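Long-range contacts in GTPase subunit of restriction endonuclease (Thermococcus gammatolerans, PDB 6P0G), which probably recognises modified DNA as the GTPase subunit of a McrBC-type restriction endonuclease, its modelled part being a DNA-bound domain: residues Asp15-Phe20 / Phe73-Arg78; Gly27-Glu32 / Cys46-Tyr51; Glu89-Leu94 / Pro131-His136. All coordinates share one frame; numbering follows the deposited sequence.

Interaction 1 of 3, residues Asp15-Phe20 / Phe73-Arg78; sequences DEYENF and FYVGKR. With nucleotides of chain B.
Phe20 reaches from helix 15-20 to the strand through two of its ring carbons: CE1 lies 3.9 Å from CG of Phe73, and CE2 lies 3.8 Å from CG2 of Val75. Phe20 and Phe73 form an oblique aromatic pair, their planes inclined by 51° and their centroids 5.6 Å apart. With CG anti to the backbone N (chi1 173°), Phe20 extends from the helix to meet the strand. Tyr17, one turn earlier, has a smaller contact of a different kind: Val75 CG1 sits at its ring edge, near the plane, 3.8 Å from CE1. These aromatic and aliphatic groups form the tight part, closed further by Ile10 and Leu25. The other end is looser, polar and partly open to solvent at Arg78. There Glu16 OE2 receives NH2 of Arg78 at 3.1 Å, a salt bridge whose hydrogen bond is weak (132° at the hydrogen), although carboxylate and guanidinium are nearly coplanar. The bound DNA lies over this end: Glu16 CB is 3.6 Å from N7 of DA2 of chain B, and Arg78 NE is 3.7 Å from O5' of DT1 of chain B. With an alanine at Arg78, the buried Glu16 carboxylate would probably lose its charged mate and the flank of DT1 of chain B would be less closely covered. A helix laid on one face of a mixed sheet, with DNA at the rim of their junction, is consistent with the YTH-like DNA-binding domain expected of this McrB relative.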
loop_
_atom_site.group_PDB
_atom_site.type_symbol
_atom_site.label_atom_id
_atom_site.label_comp_id
_atom_site.label_asym_id
_atom_site.label_seq_id
_atom_site.Cartn_x
_atom_site.Cartn_y
_atom_site.Cartn_z
ATOM N N ASP A 15 -1.516 11.905 -9.025
ATOM C CA ASP A 15 -0.333 12.027 -8.181
ATOM C C ASP A 15 -0.149 10.889 -7.175
ATOM O O ASP A 15 0.988 10.562 -6.831
ATOM C CB ASP A 15 -0.352 13.365 -7.429
ATOM C CG ASP A 15 0.262 14.503 -8.236
ATOM O OD1 ASP A 15 1.063 14.238 -9.156
ATOM O OD2 ASP A 15 -0.050 15.672 -7.936
ATOM N N GLU A 16 -1.235 10.284 -6.698
ATOM C CA GLU A 16 -1.055 9.096 -5.883
ATOM C C GLU A 16 -0.427 7.988 -6.730
ATOM O O GLU A 16 0.479 7.280 -6.244
ATOM C CB GLU A 16 -2.350 8.602 -5.239
ATOM C CG GLU A 16 -3.631 9.105 -5.839
ATOM C CD GLU A 16 -4.806 8.241 -5.417
ATOM O OE1 GLU A 16 -4.570 7.428 -4.484
ATOM O OE2 GLU A 16 -5.909 8.336 -6.024
ATOM N N TYR A 17 -0.847 7.836 -7.985
ATOM C CA TYR A 17 -0.191 6.825 -8.810
ATOM C C TYR A 17 1.291 7.151 -9.013
ATOM O O TYR A 17 2.134 6.256 -8.974
ATOM C CB TYR A 17 -0.886 6.658 -10.162
ATOM C CG TYR A 17 -0.237 5.547 -10.953
ATOM C CD1 TYR A 17 -0.605 4.220 -10.756
ATOM C CD2 TYR A 17 0.791 5.814 -11.850
ATOM C CE1 TYR A 17 0.020 3.192 -11.445
ATOM C CE2 TYR A 17 1.412 4.794 -12.547
ATOM C CZ TYR A 17 1.029 3.487 -12.338
ATOM O OH TYR A 17 1.655 2.475 -13.034
ATOM N N GLU A 18 1.605 8.417 -9.252
ATOM C CA GLU A 18 3.007 8.819 -9.391
ATOM C C GLU A 18 3.827 8.433 -8.163
ATOM O O GLU A 18 4.921 7.900 -8.289
ATOM C CB GLU A 18 3.122 10.326 -9.634
ATOM C CG GLU A 18 2.647 10.755 -11.017
ATOM C CD GLU A 18 3.332 9.972 -12.113
ATOM O OE1 GLU A 18 4.588 9.919 -12.095
ATOM O OE2 GLU A 18 2.618 9.400 -12.980
ATOM N N ASN A 19 3.285 8.694 -6.983
ATOM C CA ASN A 19 3.992 8.390 -5.758
ATOM C C ASN A 19 4.096 6.870 -5.580
ATOM O O ASN A 19 5.113 6.355 -5.095
ATOM C CB ASN A 19 3.309 9.059 -4.560
ATOM C CG ASN A 19 3.410 10.599 -4.601
ATOM O OD1 ASN A 19 4.162 11.166 -5.392
ATOM N ND2 ASN A 19 2.663 11.267 -3.734
ATOM N N PHE A 20 3.060 6.158 -6.019
ATOM C CA PHE A 20 3.039 4.700 -5.966
ATOM C C PHE A 20 4.111 4.110 -6.881
ATOM O O PHE A 20 4.770 3.123 -6.527
ATOM C CB PHE A 20 1.644 4.209 -6.342
ATOM C CG PHE A 20 1.517 2.712 -6.493
ATOM C CD1 PHE A 20 1.351 1.895 -5.382
ATOM C CD2 PHE A 20 1.492 2.130 -7.755
ATOM C CE1 PHE A 20 1.199 0.515 -5.527
ATOM C CE2 PHE A 20 1.321 0.749 -7.907
ATOM C CZ PHE A 20 1.179 -0.053 -6.786
ATOM N N PHE A 73 -3.070 -3.248 -2.864
ATOM C CA PHE A 73 -3.167 -1.987 -3.570
ATOM C C PHE A 73 -3.998 -2.300 -4.825
ATOM O O PHE A 73 -3.588 -3.105 -5.636
ATOM C CB PHE A 73 -1.788 -1.407 -3.916
ATOM C CG PHE A 73 -0.947 -1.005 -2.708
ATOM C CD1 PHE A 73 -1.047 0.260 -2.167
ATOM C CD2 PHE A 73 -0.031 -1.894 -2.155
ATOM C CE1 PHE A 73 -0.267 0.646 -1.062
ATOM C CE2 PHE A 73 0.760 -1.524 -1.047
ATOM C CZ PHE A 73 0.644 -0.257 -0.502
ATOM N N TYR A 74 -5.183 -1.700 -4.950
ATOM C CA TYR A 74 -5.952 -1.776 -6.185
ATOM C C TYR A 74 -5.480 -0.691 -7.145
ATOM O O TYR A 74 -5.402 0.464 -6.754
ATOM C CB TYR A 74 -7.433 -1.573 -5.913
ATOM C CG TYR A 74 -8.180 -2.732 -5.322
ATOM C CD1 TYR A 74 -7.529 -3.854 -4.838
ATOM C CD2 TYR A 74 -9.564 -2.697 -5.250
ATOM C CE1 TYR A 74 -8.254 -4.926 -4.306
ATOM C CE2 TYR A 74 -10.288 -3.747 -4.733
ATOM C CZ TYR A 74 -9.638 -4.856 -4.267
ATOM O OH TYR A 74 -10.396 -5.874 -3.754
ATOM N N VAL A 75 -5.173 -1.024 -8.396
ATOM C CA VAL A 75 -4.769 0.035 -9.326
ATOM C C VAL A 75 -5.626 0.062 -10.577
ATOM O O VAL A 75 -5.746 -0.955 -11.234
ATOM C CB VAL A 75 -3.304 -0.094 -9.753
ATOM C CG1 VAL A 75 -2.987 0.946 -10.834
ATOM C CG2 VAL A 75 -2.380 0.075 -8.541
ATOM N N GLY A 76 -6.231 1.217 -10.890
ATOM C CA GLY A 76 -7.036 1.363 -12.099
ATOM C C GLY A 76 -7.592 2.779 -12.254
ATOM O O GLY A 76 -7.352 3.653 -11.407
ATOM N N LYS A 77 -8.329 3.012 -13.339
ATOM C CA LYS A 77 -8.961 4.310 -13.559
ATOM C C LYS A 77 -10.218 4.402 -12.719
ATOM O O LYS A 77 -11.185 3.661 -12.931
ATOM C CB LYS A 77 -9.292 4.531 -15.040
ATOM N N ARG A 78 -10.173 5.308 -11.753
ATOM C CA ARG A 78 -11.287 5.618 -10.863
ATOM C C ARG A 78 -12.435 6.285 -11.615
ATOM O O ARG A 78 -12.208 7.133 -12.478
ATOM C CB ARG A 78 -10.805 6.527 -9.718
ATOM C CG ARG A 78 -11.862 6.858 -8.681
ATOM C CD ARG A 78 -11.536 6.297 -7.290
ATOM N NE ARG A 78 -10.265 6.787 -6.755
ATOM C CZ ARG A 78 -9.576 6.166 -5.794
ATOM N NH1 ARG A 78 -10.034 5.028 -5.271
ATOM N NH2 ARG A 78 -8.419 6.671 -5.360
ATOM P P DA B 2 -8.524 12.706 -3.418
ATOM O OP1 DA B 2 -9.214 13.013 -2.139
ATOM O OP2 DA B 2 -8.550 13.649 -4.558
ATOM O "O5'" DA B 2 -6.995 12.550 -2.971
ATOM C "C5'" DA B 2 -6.675 12.578 -1.587
ATOM C "C4'" DA B 2 -6.975 11.236 -0.962
ATOM O "O4'" DA B 2 -6.035 10.270 -1.496
ATOM C "C3'" DA B 2 -6.810 11.162 0.557
ATOM O "O3'" DA B 2 -7.629 10.049 1.098
ATOM C "C2'" DA B 2 -5.307 10.920 0.678
ATOM C "C1'" DA B 2 -5.027 10.008 -0.535
ATOM N N9 DA B 2 -3.705 10.202 -1.149
ATOM C C8 DA B 2 -3.379 10.987 -2.231
ATOM N N7 DA B 2 -2.089 10.942 -2.551
ATOM C C5 DA B 2 -1.548 10.066 -1.629
ATOM C C6 DA B 2 -0.234 9.590 -1.420
ATOM N N6 DA B 2 0.811 9.953 -2.164
ATOM N N1 DA B 2 -0.038 8.726 -0.399
ATOM C C2 DA B 2 -1.099 8.363 0.347
ATOM N N3 DA B 2 -2.373 8.739 0.250
ATOM C C4 DA B 2 -2.532 9.597 -0.763
ATOM P P DT B 1 -10.060 11.481 -8.851
ATOM O OP1 DT B 1 -9.520 12.692 -8.185
ATOM O OP2 DT B 1 -9.338 10.885 -9.993
ATOM O "O5'" DT B 1 -10.203 10.321 -7.761
ATOM C "C5'" DT B 1 -11.181 10.403 -6.721
ATOM C "C4'" DT B 1 -10.801 11.422 -5.681
ATOM O "O4'" DT B 1 -11.966 12.222 -5.356
ATOM C "C3'" DT B 1 -10.323 10.828 -4.341
ATOM O "O3'" DT B 1 -8.920 11.244 -4.009
ATOM C "C2'" DT B 1 -11.369 11.322 -3.328
ATOM C "C1'" DT B 1 -11.827 12.591 -4.014
ATOM N N1 DT B 1 -13.086 13.214 -3.453
ATOM C C2 DT B 1 -14.326 12.643 -3.678
ATOM O O2 DT B 1 -14.495 11.625 -4.333
ATOM N N3 DT B 1 -15.370 13.316 -3.095
ATOM C C4 DT B 1 -15.299 14.477 -2.326
ATOM O O4 DT B 1 -16.294 15.013 -1.847
ATOM C C5 DT B 1 -13.973 15.013 -2.133
ATOM C C7 DT B 1 -13.763 16.261 -1.319
ATOM C C6 DT B 1 -12.950 14.362 -2.693
#

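Interaction 2 of 3, residues Gly27-Glu32 / Cys46-Tyr51; sequences GVKRNE and CSDVCY
Val28 and Cys50 face each other as a hydrogen-bonded pair of a very short antiparallel beta ladder, whose two strands are joined through helix 39-45. Both bonds of the pair are nearly straight: Val28 N reaches Cys50 O at 3.0 Å in the carbonyl plane, and Cys50 N returns to Val28 O at 2.8 Å. On the Val28 face, Cys50 SG turns beside its own backbone N and closes a disulfide with Cys46, which ties the strand to the residue just after the helix; Leu33 and Phe126 cover this side. The opposite face carries the non-hydrogen-bonded pair, Lys29 and Val49. Lys29 bends along its chain, slants across Val49 and brings NZ to 4.0 Å from OD2 of Asp48, a long salt bridge on an exposed rim. Val49 turns CG1 toward Gly27, 3.8 Å from its CA. The same methyl stands 3.5 Å above the Tyr51 ring plane, offset toward its rim. Gly27 fits beside these groups because it has no CB: at its positive phi of 94°, one would collide with both Val49 and Tyr51. Arg30 continues the ladder by its backbone, N donating to Asp48 O from well above the carbonyl plane. Its CG occupies the crowded position between backbone N and carbonyl carbon (chi1 64°), which lays the aliphatic part over residues 47-48, while the guanidinium forms salt bridges with Asp43 and Glu34. Along that chain CD makes the close approach, 3.5 Å from the carbonyl O of Ser47.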
loop_
_atom_site.group_PDB
_atom_site.type_symbol
_atom_site.label_atom_id
_atom_site.label_comp_id
_atom_site.label_asym_id
_atom_site.label_seq_id
_atom_site.Cartn_x
_atom_site.Cartn_y
_atom_site.Cartn_z
ATOM N N GLY A 27 10.807 2.057 -5.906
ATOM C CA GLY A 27 11.491 1.930 -4.636
ATOM C C GLY A 27 12.598 2.951 -4.482
ATOM O O GLY A 27 13.031 3.579 -5.451
ATOM N N VAL A 28 13.068 3.100 -3.250
ATOM C CA VAL A 28 14.005 4.150 -2.898
ATOM C C VAL A 28 15.257 3.527 -2.306
ATOM O O VAL A 28 15.170 2.755 -1.348
ATOM C CB VAL A 28 13.370 5.127 -1.892
ATOM C CG1 VAL A 28 14.344 6.259 -1.505
ATOM C CG2 VAL A 28 12.063 5.672 -2.459
ATOM N N LYS A 29 16.411 3.834 -2.896
ATOM C CA LYS A 29 17.700 3.386 -2.365
ATOM C C LYS A 29 17.807 3.822 -0.908
ATOM O O LYS A 29 17.374 4.927 -0.559
ATOM C CB LYS A 29 18.848 3.963 -3.182
ATOM C CG LYS A 29 18.708 3.752 -4.676
ATOM C CD LYS A 29 20.084 3.555 -5.311
ATOM C CE LYS A 29 19.984 2.754 -6.596
ATOM N NZ LYS A 29 19.077 1.584 -6.407
ATOM N N ARG A 30 18.364 2.961 -0.056
ATOM C CA ARG A 30 18.330 3.220 1.384
ATOM C C ARG A 30 19.292 4.325 1.823
ATOM O O ARG A 30 19.178 4.846 2.933
ATOM C CB ARG A 30 18.605 1.935 2.174
ATOM C CG ARG A 30 19.988 1.333 1.963
ATOM C CD ARG A 30 20.380 0.429 3.135
ATOM N NE ARG A 30 20.762 1.200 4.320
ATOM C CZ ARG A 30 20.849 0.688 5.545
ATOM N NH1 ARG A 30 20.568 -0.601 5.743
ATOM N NH2 ARG A 30 21.211 1.464 6.569
ATOM N N ASN A 31 20.223 4.708 0.959
ATOM C CA ASN A 31 21.108 5.820 1.286
ATOM C C ASN A 31 20.358 7.158 1.274
ATOM O O ASN A 31 20.678 8.078 2.029
ATOM C CB ASN A 31 22.282 5.852 0.318
ATOM C CG ASN A 31 21.867 5.531 -1.102
ATOM O OD1 ASN A 31 21.351 6.393 -1.812
ATOM N ND2 ASN A 31 22.084 4.273 -1.527
ATOM N N GLU A 32 19.339 7.259 0.431
ATOM C CA GLU A 32 18.562 8.482 0.353
ATOM C C GLU A 32 17.552 8.553 1.488
ATOM O O GLU A 32 16.767 9.491 1.573
ATOM C CB GLU A 32 17.864 8.575 -0.999
ATOM C CG GLU A 32 18.852 8.671 -2.148
ATOM C CD GLU A 32 18.301 8.081 -3.424
ATOM O OE1 GLU A 32 17.079 8.230 -3.659
ATOM O OE2 GLU A 32 19.078 7.449 -4.178
ATOM N N CYS A 46 14.456 -3.274 4.656
ATOM C CA CYS A 46 14.992 -2.892 3.361
ATOM C C CYS A 46 16.246 -3.678 2.976
ATOM O O CYS A 46 16.988 -4.176 3.834
ATOM C CB CYS A 46 15.302 -1.395 3.347
ATOM S SG CYS A 46 13.928 -0.327 3.914
ATOM N N SER A 47 16.456 -3.800 1.669
ATOM C CA SER A 47 17.702 -4.323 1.129
ATOM C C SER A 47 18.573 -3.130 0.761
ATOM O O SER A 47 18.856 -2.295 1.616
ATOM C CB SER A 47 17.429 -5.226 -0.073
ATOM O OG SER A 47 16.644 -4.562 -1.058
ATOM N N ASP A 48 18.982 -3.014 -0.500
ATOM C CA ASP A 48 19.559 -1.737 -0.940
ATOM C C ASP A 48 18.425 -0.795 -1.313
ATOM O O ASP A 48 18.645 0.388 -1.555
ATOM C CB ASP A 48 20.504 -1.903 -2.139
ATOM C CG ASP A 48 21.305 -0.630 -2.434
ATOM O OD1 ASP A 48 21.932 -0.105 -1.487
ATOM O OD2 ASP A 48 21.304 -0.150 -3.595
ATOM N N VAL A 49 17.214 -1.350 -1.377
ATOM C CA VAL A 49 16.019 -0.632 -1.779
ATOM C C VAL A 49 14.929 -0.781 -0.712
ATOM O O VAL A 49 14.697 -1.891 -0.227
ATOM C CB VAL A 49 15.501 -1.152 -3.130
ATOM C CG1 VAL A 49 14.184 -0.472 -3.526
ATOM C CG2 VAL A 49 16.552 -0.937 -4.197
ATOM N N CYS A 50 14.287 0.332 -0.335
ATOM C CA CYS A 50 13.088 0.314 0.510
ATOM C C CYS A 50 11.816 0.504 -0.313
ATOM O O CYS A 50 11.763 1.371 -1.187
ATOM C CB CYS A 50 13.150 1.416 1.582
ATOM S SG CYS A 50 14.529 1.245 2.761
ATOM N N TYR A 51 10.799 -0.303 -0.012
ATOM C CA TYR A 51 9.472 -0.207 -0.623
ATOM C C TYR A 51 8.490 0.217 0.462
ATOM O O TYR A 51 8.347 -0.467 1.481
ATOM C CB TYR A 51 9.038 -1.548 -1.263
ATOM C CG TYR A 51 9.976 -2.028 -2.368
ATOM C CD1 TYR A 51 9.861 -1.539 -3.662
ATOM C CD2 TYR A 51 10.982 -2.962 -2.110
ATOM C CE1 TYR A 51 10.731 -1.954 -4.679
ATOM C CE2 TYR A 51 11.844 -3.394 -3.124
ATOM C CZ TYR A 51 11.710 -2.879 -4.404
ATOM O OH TYR A 51 12.550 -3.288 -5.421
#

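Interaction 3 of 3, residues Glu89-Leu94 / Pro131-His136; sequences ETAVYL and PEKLHH
Lys133 runs at a slant to the ring of Tyr93, and its atoms can be followed outward one by one. CB touches CE2 of the ring at 3.7 Å, and CG keeps to the same carbon at 4.0 Å. CD is about equally far from CE2 and OH, CE comes to 3.9 Å from OH, and NZ ends 3.7 Å from that OH. The chain can track the ring so far because every torsion is near 180°, from chi1 (-177°) to chi4 (168°). Pro131 O lies at the ring's edge, near its plane; Phe20 meets the ring edge-to-face and Leu25 packs against it. Tyr93 and Lys133 form a non-hydrogen-bonded pair of an antiparallel ladder, by which strand 132-133 is added along strand 91-102 of the mixed sheet. Leu94 and Glu132 make the neighbouring hydrogen-bonded pair, with bonds in both directions. On the other side of the Tyr93-Lys133 pair, Leu134 N donates to Val92 O at 2.8 Å, nearly along the C=O axis. Leu134 then spreads its methyls toward the strand, CD1 standing 4.0 Å from Val92 CG1 and CD2 reaching CB of Leu94; Ile141 and Ile173 pack on it from two helices. Past Leu134 the backbones separate and a water bridges them: it accepts from Val92 N at 2.9 Å and donates to the carbonyl oxygens of Leu134 and His136.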
loop_
_atom_site.group_PDB
_atom_site.type_symbol
_atom_site.label_atom_id
_atom_site.label_comp_id
_atom_site.label_asym_id
_atom_site.label_seq_id
_atom_site.Cartn_x
_atom_site.Cartn_y
_atom_site.Cartn_z
ATOM N N GLU A 89 -7.468 -1.280 -18.026
ATOM C CA GLU A 89 -6.646 -2.246 -17.280
ATOM C C GLU A 89 -6.693 -2.015 -15.780
ATOM O O GLU A 89 -6.724 -0.871 -15.333
ATOM C CB GLU A 89 -5.181 -2.195 -17.738
ATOM C CG GLU A 89 -4.864 -3.022 -18.989
ATOM C CD GLU A 89 -4.765 -4.522 -18.711
ATOM O OE1 GLU A 89 -4.595 -4.896 -17.530
ATOM O OE2 GLU A 89 -4.852 -5.326 -19.672
ATOM N N THR A 90 -6.704 -3.095 -15.002
ATOM C CA THR A 90 -6.559 -2.963 -13.556
ATOM C C THR A 90 -5.495 -3.901 -13.009
ATOM O O THR A 90 -5.122 -4.876 -13.663
ATOM C CB THR A 90 -7.854 -3.239 -12.811
ATOM O OG1 THR A 90 -8.159 -4.637 -12.868
ATOM C CG2 THR A 90 -9.008 -2.387 -13.383
ATOM N N ALA A 91 -5.024 -3.602 -11.800
ATOM C CA ALA A 91 -3.989 -4.394 -11.158
ATOM C C ALA A 91 -4.180 -4.463 -9.646
ATOM O O ALA A 91 -4.682 -3.538 -9.025
ATOM C CB ALA A 91 -2.614 -3.826 -11.486
ATOM N N VAL A 92 -3.776 -5.579 -9.055
ATOM C CA VAL A 92 -3.761 -5.711 -7.605
ATOM C C VAL A 92 -2.382 -6.157 -7.148
ATOM O O VAL A 92 -1.817 -7.117 -7.691
ATOM C CB VAL A 92 -4.819 -6.711 -7.112
ATOM C CG1 VAL A 92 -4.849 -6.746 -5.591
ATOM C CG2 VAL A 92 -6.209 -6.319 -7.657
ATOM N N TYR A 93 -1.834 -5.439 -6.172
ATOM C CA TYR A 93 -0.551 -5.801 -5.559
ATOM C C TYR A 93 -0.759 -6.141 -4.088
ATOM O O TYR A 93 -1.608 -5.519 -3.437
ATOM C CB TYR A 93 0.462 -4.658 -5.664
ATOM C CG TYR A 93 0.788 -4.180 -7.064
ATOM C CD1 TYR A 93 -0.115 -3.404 -7.792
ATOM C CD2 TYR A 93 2.026 -4.451 -7.633
ATOM C CE1 TYR A 93 0.207 -2.948 -9.056
ATOM C CE2 TYR A 93 2.347 -3.999 -8.880
ATOM C CZ TYR A 93 1.446 -3.261 -9.591
ATOM O OH TYR A 93 1.797 -2.806 -10.834
ATOM N N LEU A 94 0.005 -7.104 -3.567
ATOM C CA LEU A 94 -0.091 -7.492 -2.160
ATOM C C LEU A 94 1.246 -7.308 -1.453
ATOM O O LEU A 94 2.264 -7.899 -1.825
ATOM C CB LEU A 94 -0.565 -8.941 -2.015
ATOM C CG LEU A 94 -0.995 -9.508 -0.643
ATOM C CD1 LEU A 94 -1.485 -10.946 -0.818
ATOM C CD2 LEU A 94 0.111 -9.518 0.425
ATOM N N PRO A 131 6.051 -5.324 -2.760
ATOM C CA PRO A 131 4.672 -5.819 -2.844
ATOM C C PRO A 131 4.462 -6.493 -4.184
ATOM O O PRO A 131 4.922 -5.959 -5.199
ATOM C CB PRO A 131 3.826 -4.543 -2.681
ATOM C CG PRO A 131 4.684 -3.662 -1.817
ATOM C CD PRO A 131 6.102 -3.917 -2.310
ATOM N N GLU A 132 3.833 -7.667 -4.166
ATOM C CA GLU A 132 3.800 -8.555 -5.321
ATOM C C GLU A 132 2.595 -8.344 -6.210
ATOM O O GLU A 132 1.453 -8.426 -5.757
ATOM C CB GLU A 132 3.803 -10.011 -4.876
ATOM C CG GLU A 132 3.980 -10.962 -6.015
ATOM C CD GLU A 132 4.082 -12.410 -5.557
ATOM O OE1 GLU A 132 4.579 -12.641 -4.431
ATOM O OE2 GLU A 132 3.652 -13.303 -6.316
ATOM N N LYS A 133 2.869 -8.123 -7.486
ATOM C CA LYS A 133 1.841 -7.996 -8.495
ATOM C C LYS A 133 1.106 -9.313 -8.662
ATOM O O LYS A 133 1.693 -10.290 -9.107
ATOM C CB LYS A 133 2.460 -7.569 -9.820
ATOM C CG LYS A 133 1.426 -7.346 -10.903
ATOM C CD LYS A 133 2.016 -6.574 -12.057
ATOM C CE LYS A 133 0.917 -5.950 -12.918
ATOM N NZ LYS A 133 1.517 -4.965 -13.884
ATOM N N LEU A 134 -0.171 -9.352 -8.289
ATOM C CA LEU A 134 -0.970 -10.569 -8.487
ATOM C C LEU A 134 -1.381 -10.675 -9.953
ATOM O O LEU A 134 -1.240 -9.710 -10.704
ATOM C CB LEU A 134 -2.214 -10.562 -7.588
ATOM C CG LEU A 134 -2.017 -10.270 -6.094
ATOM C CD1 LEU A 134 -3.341 -10.422 -5.380
ATOM C CD2 LEU A 134 -0.947 -11.175 -5.442
ATOM N N HIS A 135 -1.870 -11.829 -10.386
ATOM C CA HIS A 135 -2.319 -11.902 -11.766
ATOM C C HIS A 135 -3.846 -11.718 -11.843
ATOM O O HIS A 135 -4.427 -11.692 -12.924
ATOM C CB HIS A 135 -1.865 -13.218 -12.432
ATOM C CG HIS A 135 -2.273 -14.465 -11.709
ATOM N ND1 HIS A 135 -1.379 -15.471 -11.413
ATOM C CD2 HIS A 135 -3.482 -14.892 -11.267
ATOM C CE1 HIS A 135 -2.016 -16.459 -10.806
ATOM N NE2 HIS A 135 -3.291 -16.132 -10.702
ATOM N N HIS A 136 -4.474 -11.563 -10.679
ATOM C CA HIS A 136 -5.915 -11.305 -10.589
ATOM C C HIS A 136 -6.247 -9.845 -10.904
ATOM O O HIS A 136 -5.477 -8.933 -10.601
ATOM C CB HIS A 136 -6.459 -11.637 -9.184
ATOM C CG HIS A 136 -6.034 -12.974 -8.669
ATOM N ND1 HIS A 136 -4.716 -13.291 -8.430
ATOM C CD2 HIS A 136 -6.756 -14.081 -8.373
ATOM C CE1 HIS A 136 -4.640 -14.551 -8.019
ATOM N NE2 HIS A 136 -5.860 -15.050 -7.978
HETATM O O HOH W 1 -3.307 -7.513 -11.108
#

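In the fold
All three contacts reach one mixed sheet, at different depths. Interaction 1 is buried and interaction 3 partly so; they use neighbouring strands, 70-76 and 91-102 respectively, joined by probable backbone bonds from Val75 N to Ala91 O and Phe73 N to Tyr93 O. Interaction 2 lies at the surface, its centre about 16 Å from the chain's, where helix 15-26 of interaction 1 has passed into strand 28-29. Their chemistry follows: interaction 1 joins helix to strand by side chains alone, whereas interactions 2 and 3 rest on backbone ladders. A disulfide reinforces interaction 2, and a water extends interaction 3. Only interaction 1 borders the DNA; the others stay about 12-13 Å from it at nearest atoms.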